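Local coordinates for protein P450 epoxidase (Sorangium cellulosum, PDB 1Q5D) that is a haem-containing enzyme of the cytochrome P450 family that holds a bound ligand in a pocket beside the haem, at residues 93-98 with 245-250; 85-90 with 177-182. All coordinates share one frame; numbering follows the deposited sequence.

Interaction 1 of 2, residues 93-98 with 245-250; sequences YGLFGL and VALVGA. With EPB (7,11-dihydroxy-8,8,10,12,16-pentamethyl-3-[1-methyl-2-(2-methyl-thiazol-4-yl)vinyl]-4,17-dioxabicyclo[14.1.0]heptadecane-5,9-dione), chain C.
Gly94, whose CA rests on Ala246 CB at 3.6 Å, has a carbonyl oxygen gripped by two backbone donors: Gly94 O accepts from Gly97 N and Leu98 N, each at 3.0 Å, and so ties residues 94-98 into a tight turn. This is the B'-C loop of the cytochrome P450 fold, lying against helix 241-255, the N-terminal part of the long central helix of the family. With no side chain on Gly94 and only a methyl on Ala246, loop and helix come within 4.8 Å from Gly94 CA to Ala246 CA. A water makes the polar link, accepting from Leu95 N and giving a weak bond to Ala246 O, which also receives the helical N-H of Ala250. Beside this, Leu95 CD1 meets Leu247 CD1 at 3.9 Å; the Leu247 branch gets there because its CG lies anti to the backbone N (chi1 176°). Leu95 also touches the haem and packs on helix 100-110. Ala250 offers a small apolar surface to the thiazole of EPB, its CB 3.7 Å from EPB S1. Phe96 supplies a broad, flat one: EPB C24 sits 3.6 Å above the centre of its ring, and Phe96 CE1 approaches EPB C23 to 3.4 Å.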
ATOM      1  N   TYR A  93      -0.870  16.143 -11.253  1.00 37.96           N
ATOM      2  CA  TYR A  93      -1.432  15.333 -12.330  1.00 38.03           C
ATOM      3  C   TYR A  93      -1.598  13.860 -11.945  1.00 35.64           C
ATOM      4  O   TYR A  93      -2.090  13.063 -12.726  1.00 35.37           O
ATOM      5  CB  TYR A  93      -0.581  15.505 -13.603  1.00 39.68           C
ATOM      6  CG  TYR A  93      -0.456  16.968 -13.975  1.00 42.25           C
ATOM      7  CD1 TYR A  93       0.738  17.661 -13.790  1.00 43.04           C
ATOM      8  CD2 TYR A  93      -1.549  17.667 -14.468  1.00 43.51           C
ATOM      9  CE1 TYR A  93       0.839  19.011 -14.105  1.00 44.22           C
ATOM     10  CE2 TYR A  93      -1.464  19.015 -14.786  1.00 44.91           C
ATOM     11  CZ  TYR A  93      -0.267  19.685 -14.598  1.00 45.32           C
ATOM     12  OH  TYR A  93      -0.181  21.021 -14.915  1.00 46.17           O
ATOM     13  N   GLY A  94      -1.179  13.496 -10.738  1.00 34.79           N
ATOM     14  CA  GLY A  94      -1.363  12.134 -10.264  1.00 33.13           C
ATOM     15  C   GLY A  94      -2.780  11.902  -9.773  1.00 32.36           C
ATOM     16  O   GLY A  94      -3.587  12.826  -9.714  1.00 32.69           O
ATOM     17  N   LEU A  95      -3.078  10.665  -9.397  1.00 31.34           N
ATOM     18  CA  LEU A  95      -4.431  10.279  -9.033  1.00 31.41           C
ATOM     19  C   LEU A  95      -4.945  10.972  -7.765  1.00 31.97           C
ATOM     20  O   LEU A  95      -6.146  11.153  -7.613  1.00 31.14           O
ATOM     21  CB  LEU A  95      -4.524   8.763  -8.900  1.00 30.74           C
ATOM     22  CG  LEU A  95      -4.438   8.006 -10.229  1.00 29.96           C
ATOM     23  CD1 LEU A  95      -4.394   6.525 -10.002  1.00 28.44           C
ATOM     24  CD2 LEU A  95      -5.642   8.357 -11.117  1.00 29.40           C
ATOM     25  N   PHE A  96      -4.048  11.371  -6.866  1.00 32.83           N
ATOM     26  CA  PHE A  96      -4.480  12.088  -5.658  1.00 33.76           C
ATOM     27  C   PHE A  96      -4.687  13.589  -5.900  1.00 35.99           C
ATOM     28  O   PHE A  96      -5.312  14.279  -5.083  1.00 38.43           O
ATOM     29  CB  PHE A  96      -3.486  11.896  -4.505  1.00 32.78           C
ATOM     30  CG  PHE A  96      -3.509  10.530  -3.886  1.00 31.57           C
ATOM     31  CD1 PHE A  96      -2.525  10.161  -2.975  1.00 30.84           C
ATOM     32  CD2 PHE A  96      -4.514   9.615  -4.193  1.00 31.47           C
ATOM     33  CE1 PHE A  96      -2.533   8.913  -2.384  1.00 29.79           C
ATOM     34  CE2 PHE A  96      -4.525   8.348  -3.597  1.00 30.55           C
ATOM     35  CZ  PHE A  96      -3.535   7.996  -2.705  1.00 29.99           C
ATOM     36  N   GLY A  97      -4.195  14.098  -7.020  1.00 35.64           N
ATOM     37  CA  GLY A  97      -4.284  15.519  -7.280  1.00 35.69           C
ATOM     38  C   GLY A  97      -5.296  15.936  -8.326  1.00 36.00           C
ATOM     39  O   GLY A  97      -5.805  17.046  -8.275  1.00 36.18           O
ATOM     40  N   LEU A  98      -5.593  15.056  -9.275  1.00 36.43           N
ATOM     41  CA  LEU A  98      -6.515  15.392 -10.362  1.00 36.68           C
ATOM     42  C   LEU A  98      -7.922  15.756  -9.862  1.00 38.08           C
ATOM     43  O   LEU A  98      -8.422  15.159  -8.911  1.00 35.78           O
ATOM     44  CB  LEU A  98      -6.622  14.215 -11.328  1.00 35.68           C
ATOM     45  CG  LEU A  98      -5.386  13.886 -12.164  1.00 35.44           C
ATOM     46  CD1 LEU A  98      -5.626  12.576 -12.892  1.00 34.69           C
ATOM     47  CD2 LEU A  98      -5.063  15.011 -13.141  1.00 35.70           C
ATOM     48  N   VAL A 245       2.731   9.950 -17.016  1.00 30.56           N
ATOM     49  CA  VAL A 245       3.953   9.753 -16.243  1.00 30.62           C
ATOM     50  C   VAL A 245       3.607   9.647 -14.762  1.00 30.07           C
ATOM     51  O   VAL A 245       4.140   8.800 -14.053  1.00 29.53           O
ATOM     52  CB  VAL A 245       4.977  10.888 -16.481  1.00 30.19           C
ATOM     53  CG1 VAL A 245       6.208  10.701 -15.588  1.00 30.78           C
ATOM     54  CG2 VAL A 245       5.402  10.894 -17.946  1.00 31.70           C
ATOM     55  N   ALA A 246       2.678  10.487 -14.314  1.00 30.19           N
ATOM     56  CA  ALA A 246       2.273  10.462 -12.910  1.00 29.81           C
ATOM     57  C   ALA A 246       1.611   9.133 -12.564  1.00 28.34           C
ATOM     58  O   ALA A 246       1.760   8.645 -11.454  1.00 28.19           O
ATOM     59  CB  ALA A 246       1.356  11.591 -12.598  1.00 29.21           C
ATOM     60  N   LEU A 247       0.888   8.565 -13.521  1.00 27.88           N
ATOM     61  CA  LEU A 247       0.180   7.293 -13.308  1.00 27.15           C
ATOM     62  C   LEU A 247       1.116   6.116 -13.115  1.00 27.10           C
ATOM     63  O   LEU A 247       0.958   5.308 -12.175  1.00 27.94           O
ATOM     64  CB  LEU A 247      -0.781   7.015 -14.474  1.00 26.82           C
ATOM     65  CG  LEU A 247      -1.506   5.674 -14.413  1.00 26.56           C
ATOM     66  CD1 LEU A 247      -2.448   5.644 -13.210  1.00 26.92           C
ATOM     67  CD2 LEU A 247      -2.290   5.384 -15.703  1.00 27.42           C
ATOM     68  N   VAL A 248       2.077   5.997 -14.016  1.00 25.70           N
ATOM     69  CA  VAL A 248       3.028   4.901 -13.956  1.00 25.99           C
ATOM     70  C   VAL A 248       3.901   5.070 -12.727  1.00 25.76           C
ATOM     71  O   VAL A 248       4.159   4.110 -12.003  1.00 24.48           O
ATOM     72  CB  VAL A 248       3.865   4.792 -15.263  1.00 26.56           C
ATOM     73  CG1 VAL A 248       4.830   3.617 -15.197  1.00 25.09           C
ATOM     74  CG2 VAL A 248       2.944   4.645 -16.462  1.00 26.14           C
ATOM     75  N   GLY A 249       4.296   6.309 -12.437  1.00 27.25           N
ATOM     76  CA  GLY A 249       5.091   6.543 -11.247  1.00 27.35           C
ATOM     77  C   GLY A 249       4.340   6.147  -9.986  1.00 27.77           C
ATOM     78  O   GLY A 249       4.902   5.547  -9.064  1.00 27.25           O
ATOM     79  N   ALA A 250       3.057   6.478  -9.955  1.00 27.62           N
ATOM     80  CA  ALA A 250       2.226   6.197  -8.786  1.00 28.87           C
ATOM     81  C   ALA A 250       1.989   4.699  -8.617  1.00 27.47           C
ATOM     82  O   ALA A 250       2.026   4.170  -7.499  1.00 28.31           O
ATOM     83  CB  ALA A 250       0.905   6.970  -8.874  1.00 28.52           C
TER
HETATM   84  O16 EPB C 450       2.930   4.722   0.276  1.00 39.29           O
HETATM   85  C51 EPB C 450      -1.135   2.649   1.821  1.00 47.23           C
HETATM   86  O41 EPB C 450      -1.523   2.298  -0.813  1.00 46.31           O
HETATM   87  C5  EPB C 450      -1.424   3.014   0.411  1.00 45.76           C
HETATM   88  C4  EPB C 450      -0.419   3.211  -0.847  1.00 45.50           C
HETATM   89  C16 EPB C 450       2.174   5.618   0.350  1.00 38.25           C
HETATM   90  O1  EPB C 450       1.154   5.900  -0.546  1.00 42.15           O
HETATM   91  C2  EPB C 450       0.911   5.068  -1.826  1.00 42.04           C
HETATM   92  C3  EPB C 450      -0.500   4.371  -1.689  1.00 43.61           C
HETATM   93  C20 EPB C 450       0.944   6.183  -2.949  1.00 42.54           C
HETATM   94  C21 EPB C 450       2.354   6.712  -3.162  1.00 43.31           C
HETATM   95  C22 EPB C 450      -0.164   6.587  -3.635  1.00 41.20           C
HETATM   96  C23 EPB C 450      -0.374   7.606  -4.664  1.00 41.08           C
HETATM   97  N26 EPB C 450       0.368   8.774  -4.611  1.00 41.15           N
HETATM   98  C25 EPB C 450       0.031   9.615  -5.623  1.00 42.33           C
HETATM   99  C27 EPB C 450       0.736  10.909  -5.746  1.00 44.15           C
HETATM  100  C24 EPB C 450      -1.274   7.577  -5.661  1.00 38.84           C
HETATM  101  S1  EPB C 450      -1.189   9.010  -6.593  1.00 42.62           S
HETATM  102  C15 EPB C 450       2.257   6.623   1.527  1.00 37.33           C
HETATM  103  C14 EPB C 450       2.100   8.160   1.134  1.00 35.55           C
HETATM  104  O14 EPB C 450       3.064   8.334   0.110  1.00 37.02           O
HETATM  105  C13 EPB C 450       2.185   9.234   2.355  1.00 35.01           C
HETATM  106  C29 EPB C 450       3.615   9.143   2.993  1.00 33.41           C
HETATM  107  C30 EPB C 450       2.079  10.654   1.803  1.00 35.56           C
HETATM  108  C12 EPB C 450       1.093   8.918   3.525  1.00 34.19           C
HETATM  109  O12 EPB C 450       1.467   8.660   4.713  1.00 33.56           O
HETATM  110  C11 EPB C 450      -0.472   8.889   3.319  1.00 33.12           C
HETATM  111  C28 EPB C 450      -1.032   9.771   4.461  1.00 33.70           C
HETATM  112  C10 EPB C 450      -0.855   7.481   2.974  1.00 35.09           C
HETATM  113  O10 EPB C 450      -0.754   6.629   4.158  1.00 33.74           O
HETATM  114  C9  EPB C 450      -2.280   7.537   2.460  1.00 36.22           C
HETATM  115  C91 EPB C 450      -2.315   8.316   1.231  1.00 34.88           C
HETATM  116  C8  EPB C 450      -2.839   6.242   1.983  1.00 40.63           C
HETATM  117  C7  EPB C 450      -1.838   5.015   1.964  1.00 43.73           C
HETATM  118  C6  EPB C 450      -1.963   4.600   0.402  1.00 45.84           C
HETATM  119  O   HOH W   1      -1.221   8.900 -10.811  1.00 30.06           O

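Interaction 2 of 2, residues 85-90 with 177-182; sequences PELSDM and SATARA. With EPB (7,11-dihydroxy-8,8,10,12,16-pentamethyl-3-[1-methyl-2-(2-methyl-thiazol-4-yl)vinyl]-4,17-dioxabicyclo[14.1.0]heptadecane-5,9-dione), chain C.
Met90 runs out nearly straight through chi1 (-170°) and chi2 toward Thr179 before chi3 (-73°) bends it, a bend that leaves both sulfur and terminal methyl close to one methyl of the threonine. The two side chains meet tip to tip, Met90 SD lying 3.9 Å and Met90 CE 4.1 Å from Thr179 CG2. The Thr179 rotamer that sends OG1 back to a hydrogen bond with Phe175 O, on its own helix, puts CG2 on the side facing Met90. Leu87, on the 3-10 turn that leads into helix 88-93, makes the second point of contact: its CD1 comes to 3.6 Å from Ala182 CB. The small alanine methyl lets the branched leucine settle close to the backbone of helix 169-182, while CD2 of Leu87 lies 4.3 Å from Thr179 CG2. No hydrogen bond crosses between the segments; the join is wholly apolar and buried.

In cytochrome P450 terms, the B' region here packs against the C-terminal part of the F helix, two elements that border the ligand pocket. The G helix, 195-218, adds Val202, which touches both Leu87 and Thr179. Ala180 points away from residues 85-90 and serves the pocket instead, its CB 3.3 Å from EPB O16. Its carbonyl, in the last turn of the helix, accepts a hydrogen bond from EPB O14 at 2.6 Å. Met90 reaches the ligand from the other segment, the backbone Met90 O lying 3.9 Å from the thiazole methyl EPB C27.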
ATOM      1  N   PRO A  85      10.111  19.524  -5.173  1.00 36.81           N
ATOM      2  CA  PRO A  85       9.624  20.048  -6.456  1.00 36.68           C
ATOM      3  C   PRO A  85       9.749  19.037  -7.587  1.00 36.38           C
ATOM      4  O   PRO A  85       9.075  19.201  -8.605  1.00 36.05           O
ATOM      5  CB  PRO A  85      10.551  21.230  -6.731  1.00 37.16           C
ATOM      6  CG  PRO A  85      11.114  21.587  -5.419  1.00 38.19           C
ATOM      7  CD  PRO A  85      11.225  20.320  -4.628  1.00 36.91           C
ATOM      8  N   GLU A  86      10.607  18.033  -7.402  1.00 35.28           N
ATOM      9  CA  GLU A  86      10.784  16.953  -8.371  1.00 35.40           C
ATOM     10  C   GLU A  86       9.512  16.118  -8.494  1.00 35.65           C
ATOM     11  O   GLU A  86       9.341  15.392  -9.478  1.00 36.29           O
ATOM     12  CB  GLU A  86      11.940  16.041  -7.945  1.00 35.51           C
ATOM     13  CG  GLU A  86      13.331  16.641  -8.135  1.00 35.71           C
ATOM     14  CD  GLU A  86      13.750  17.540  -6.979  1.00 36.57           C
ATOM     15  OE1 GLU A  86      12.997  17.636  -5.976  1.00 34.00           O
ATOM     16  OE2 GLU A  86      14.844  18.150  -7.081  1.00 37.00           O
ATOM     17  N   LEU A  87       8.632  16.222  -7.494  1.00 34.25           N
ATOM     18  CA  LEU A  87       7.388  15.451  -7.452  1.00 32.75           C
ATOM     19  C   LEU A  87       6.148  16.329  -7.697  1.00 32.93           C
ATOM     20  O   LEU A  87       5.011  15.868  -7.568  1.00 33.23           O
ATOM     21  CB  LEU A  87       7.272  14.704  -6.112  1.00 31.55           C
ATOM     22  CG  LEU A  87       8.192  13.474  -6.016  1.00 30.64           C
ATOM     23  CD1 LEU A  87       8.100  12.761  -4.665  1.00 30.14           C
ATOM     24  CD2 LEU A  87       7.887  12.502  -7.158  1.00 30.82           C
ATOM     25  N   SER A  88       6.377  17.589  -8.056  1.00 33.46           N
ATOM     26  CA  SER A  88       5.298  18.562  -8.260  1.00 34.16           C
ATOM     27  C   SER A  88       4.276  18.071  -9.292  1.00 34.42           C
ATOM     28  O   SER A  88       3.059  18.130  -9.060  1.00 34.47           O
ATOM     29  CB  SER A  88       5.880  19.895  -8.714  1.00 35.28           C
ATOM     30  OG  SER A  88       4.894  20.895  -8.717  1.00 37.91           O
ATOM     31  N   ASP A  89       4.777  17.615 -10.434  1.00 32.98           N
ATOM     32  CA  ASP A  89       3.920  17.061 -11.476  1.00 34.33           C
ATOM     33  C   ASP A  89       3.105  15.863 -10.978  1.00 32.75           C
ATOM     34  O   ASP A  89       1.913  15.763 -11.243  1.00 32.50           O
ATOM     35  CB  ASP A  89       4.763  16.639 -12.686  1.00 35.40           C
ATOM     36  CG  ASP A  89       4.988  17.778 -13.656  1.00 36.97           C
ATOM     37  OD1 ASP A  89       5.663  17.561 -14.679  1.00 37.23           O
ATOM     38  OD2 ASP A  89       4.507  18.918 -13.474  1.00 37.21           O
ATOM     39  N   MET A  90       3.755  14.955 -10.262  1.00 32.47           N
ATOM     40  CA  MET A  90       3.065  13.772  -9.755  1.00 31.93           C
ATOM     41  C   MET A  90       1.963  14.124  -8.764  1.00 31.71           C
ATOM     42  O   MET A  90       0.932  13.452  -8.695  1.00 29.56           O
ATOM     43  CB  MET A  90       4.031  12.798  -9.098  1.00 33.76           C
ATOM     44  CG  MET A  90       3.361  11.471  -8.796  1.00 35.53           C
ATOM     45  SD  MET A  90       4.356  10.312  -7.892  1.00 38.81           S
ATOM     46  CE  MET A  90       5.500   9.808  -9.170  1.00 37.36           C
ATOM     47  N   SER A 177       9.913   3.095  -3.299  1.00 28.11           N
ATOM     48  CA  SER A 177       9.957   3.262  -1.856  1.00 30.34           C
ATOM     49  C   SER A 177      10.317   4.708  -1.451  1.00 30.05           C
ATOM     50  O   SER A 177       9.725   5.269  -0.512  1.00 29.14           O
ATOM     51  CB  SER A 177      10.913   2.221  -1.258  1.00 31.05           C
ATOM     52  OG  SER A 177      11.023   2.382   0.133  1.00 34.26           O
ATOM     53  N   ALA A 178      11.252   5.314  -2.185  1.00 28.42           N
ATOM     54  CA  ALA A 178      11.651   6.708  -1.964  1.00 29.09           C
ATOM     55  C   ALA A 178      10.527   7.688  -2.273  1.00 28.17           C
ATOM     56  O   ALA A 178      10.298   8.635  -1.534  1.00 28.50           O
ATOM     57  CB  ALA A 178      12.892   7.064  -2.810  1.00 28.75           C
ATOM     58  N   THR A 179       9.844   7.462  -3.383  1.00 28.23           N
ATOM     59  CA  THR A 179       8.728   8.307  -3.772  1.00 28.90           C
ATOM     60  C   THR A 179       7.622   8.284  -2.722  1.00 29.20           C
ATOM     61  O   THR A 179       7.080   9.324  -2.365  1.00 28.12           O
ATOM     62  CB  THR A 179       8.169   7.848  -5.118  1.00 28.84           C
ATOM     63  OG1 THR A 179       9.094   8.204  -6.161  1.00 27.97           O
ATOM     64  CG2 THR A 179       6.917   8.618  -5.457  1.00 28.76           C
ATOM     65  N   ALA A 180       7.282   7.094  -2.241  1.00 29.44           N
ATOM     66  CA  ALA A 180       6.210   6.981  -1.253  1.00 30.17           C
ATOM     67  C   ALA A 180       6.515   7.795   0.020  1.00 30.65           C
ATOM     68  O   ALA A 180       5.625   8.497   0.548  1.00 31.06           O
ATOM     69  CB  ALA A 180       5.918   5.522  -0.938  1.00 28.00           C
ATOM     70  N   ARG A 181       7.764   7.726   0.486  1.00 30.64           N
ATOM     71  CA  ARG A 181       8.230   8.537   1.625  1.00 30.79           C
ATOM     72  C   ARG A 181       8.289  10.025   1.299  1.00 30.72           C
ATOM     73  O   ARG A 181       7.887  10.867   2.114  1.00 29.47           O
ATOM     74  CB  ARG A 181       9.633   8.105   2.059  1.00 32.49           C
ATOM     75  CG  ARG A 181       9.709   6.808   2.842  1.00 34.99           C
ATOM     76  CD  ARG A 181      11.142   6.386   3.142  1.00 37.57           C
ATOM     77  NE  ARG A 181      11.253   5.518   4.304  1.00 39.22           N
ATOM     78  CZ  ARG A 181      11.574   4.234   4.233  1.00 40.22           C
ATOM     79  NH1 ARG A 181      11.797   3.664   3.049  1.00 41.16           N
ATOM     80  NH2 ARG A 181      11.652   3.511   5.339  1.00 40.83           N
ATOM     81  N   ALA A 182       8.823  10.354   0.122  1.00 30.13           N
ATOM     82  CA  ALA A 182       9.004  11.749  -0.264  1.00 30.16           C
ATOM     83  C   ALA A 182       7.666  12.468  -0.370  1.00 30.24           C
ATOM     84  O   ALA A 182       7.560  13.660  -0.070  1.00 29.55           O
ATOM     85  CB  ALA A 182       9.764  11.857  -1.590  1.00 29.53           C
TER
HETATM   86  O16 EPB C 450       2.930   4.722   0.276  1.00 39.29           O
HETATM   87  C51 EPB C 450      -1.135   2.649   1.821  1.00 47.23           C
HETATM   88  O41 EPB C 450      -1.523   2.298  -0.813  1.00 46.31           O
HETATM   89  C5  EPB C 450      -1.424   3.014   0.411  1.00 45.76           C
HETATM   90  C4  EPB C 450      -0.419   3.211  -0.847  1.00 45.50           C
HETATM   91  C16 EPB C 450       2.174   5.618   0.350  1.00 38.25           C
HETATM   92  O1  EPB C 450       1.154   5.900  -0.546  1.00 42.15           O
HETATM   93  C2  EPB C 450       0.911   5.068  -1.826  1.00 42.04           C
HETATM   94  C3  EPB C 450      -0.500   4.371  -1.689  1.00 43.61           C
HETATM   95  C20 EPB C 450       0.944   6.183  -2.949  1.00 42.54           C
HETATM   96  C21 EPB C 450       2.354   6.712  -3.162  1.00 43.31           C
HETATM   97  C22 EPB C 450      -0.164   6.587  -3.635  1.00 41.20           C
HETATM   98  C23 EPB C 450      -0.374   7.606  -4.664  1.00 41.08           C
HETATM   99  N26 EPB C 450       0.368   8.774  -4.611  1.00 41.15           N
HETATM  100  C25 EPB C 450       0.031   9.615  -5.623  1.00 42.33           C
HETATM  101  C27 EPB C 450       0.736  10.909  -5.746  1.00 44.15           C
HETATM  102  C24 EPB C 450      -1.274   7.577  -5.661  1.00 38.84           C
HETATM  103  S1  EPB C 450      -1.189   9.010  -6.593  1.00 42.62           S
HETATM  104  C15 EPB C 450       2.257   6.623   1.527  1.00 37.33           C
HETATM  105  C14 EPB C 450       2.100   8.160   1.134  1.00 35.55           C
HETATM  106  O14 EPB C 450       3.064   8.334   0.110  1.00 37.02           O
HETATM  107  C13 EPB C 450       2.185   9.234   2.355  1.00 35.01           C
HETATM  108  C29 EPB C 450       3.615   9.143   2.993  1.00 33.41           C
HETATM  109  C30 EPB C 450       2.079  10.654   1.803  1.00 35.56           C
HETATM  110  C12 EPB C 450       1.093   8.918   3.525  1.00 34.19           C
HETATM  111  O12 EPB C 450       1.467   8.660   4.713  1.00 33.56           O
HETATM  112  C11 EPB C 450      -0.472   8.889   3.319  1.00 33.12           C
HETATM  113  C28 EPB C 450      -1.032   9.771   4.461  1.00 33.70           C
HETATM  114  C10 EPB C 450      -0.855   7.481   2.974  1.00 35.09           C
HETATM  115  O10 EPB C 450      -0.754   6.629   4.158  1.00 33.74           O
HETATM  116  C9  EPB C 450      -2.280   7.537   2.460  1.00 36.22           C
HETATM  117  C91 EPB C 450      -2.315   8.316   1.231  1.00 34.88           C
HETATM  118  C8  EPB C 450      -2.839   6.242   1.983  1.00 40.63           C
HETATM  119  C7  EPB C 450      -1.838   5.015   1.964  1.00 43.73           C
HETATM  120  C6  EPB C 450      -1.963   4.600   0.402  1.00 45.84           C

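Overall arrangement
The two interactions border one ligand pocket, their centres about 10 Å apart, and helix 88-93 joins them: it carries Met90 of interaction 2 and runs into the loop of interaction 1. Met90 also packs directly on helix 241-255, with Met90 CE 3.9 Å from Gly249 CA and Met90 CA 4.0 Å from Ala246 CB, so that it bridges this helix and helix 169-182. EPB is shared unequally. Leu95, Phe96 and Ala250 line its thiazole, with Met90 near the thiazole methyl, whereas Ala180 O accepts from a macrocycle hydroxyl; EPB has a further hydrogen bond with Gly304 O. Interaction 1 is nearer the haem, about 4 Å from the Leu95 side chain against about 9 Å from that of Met90.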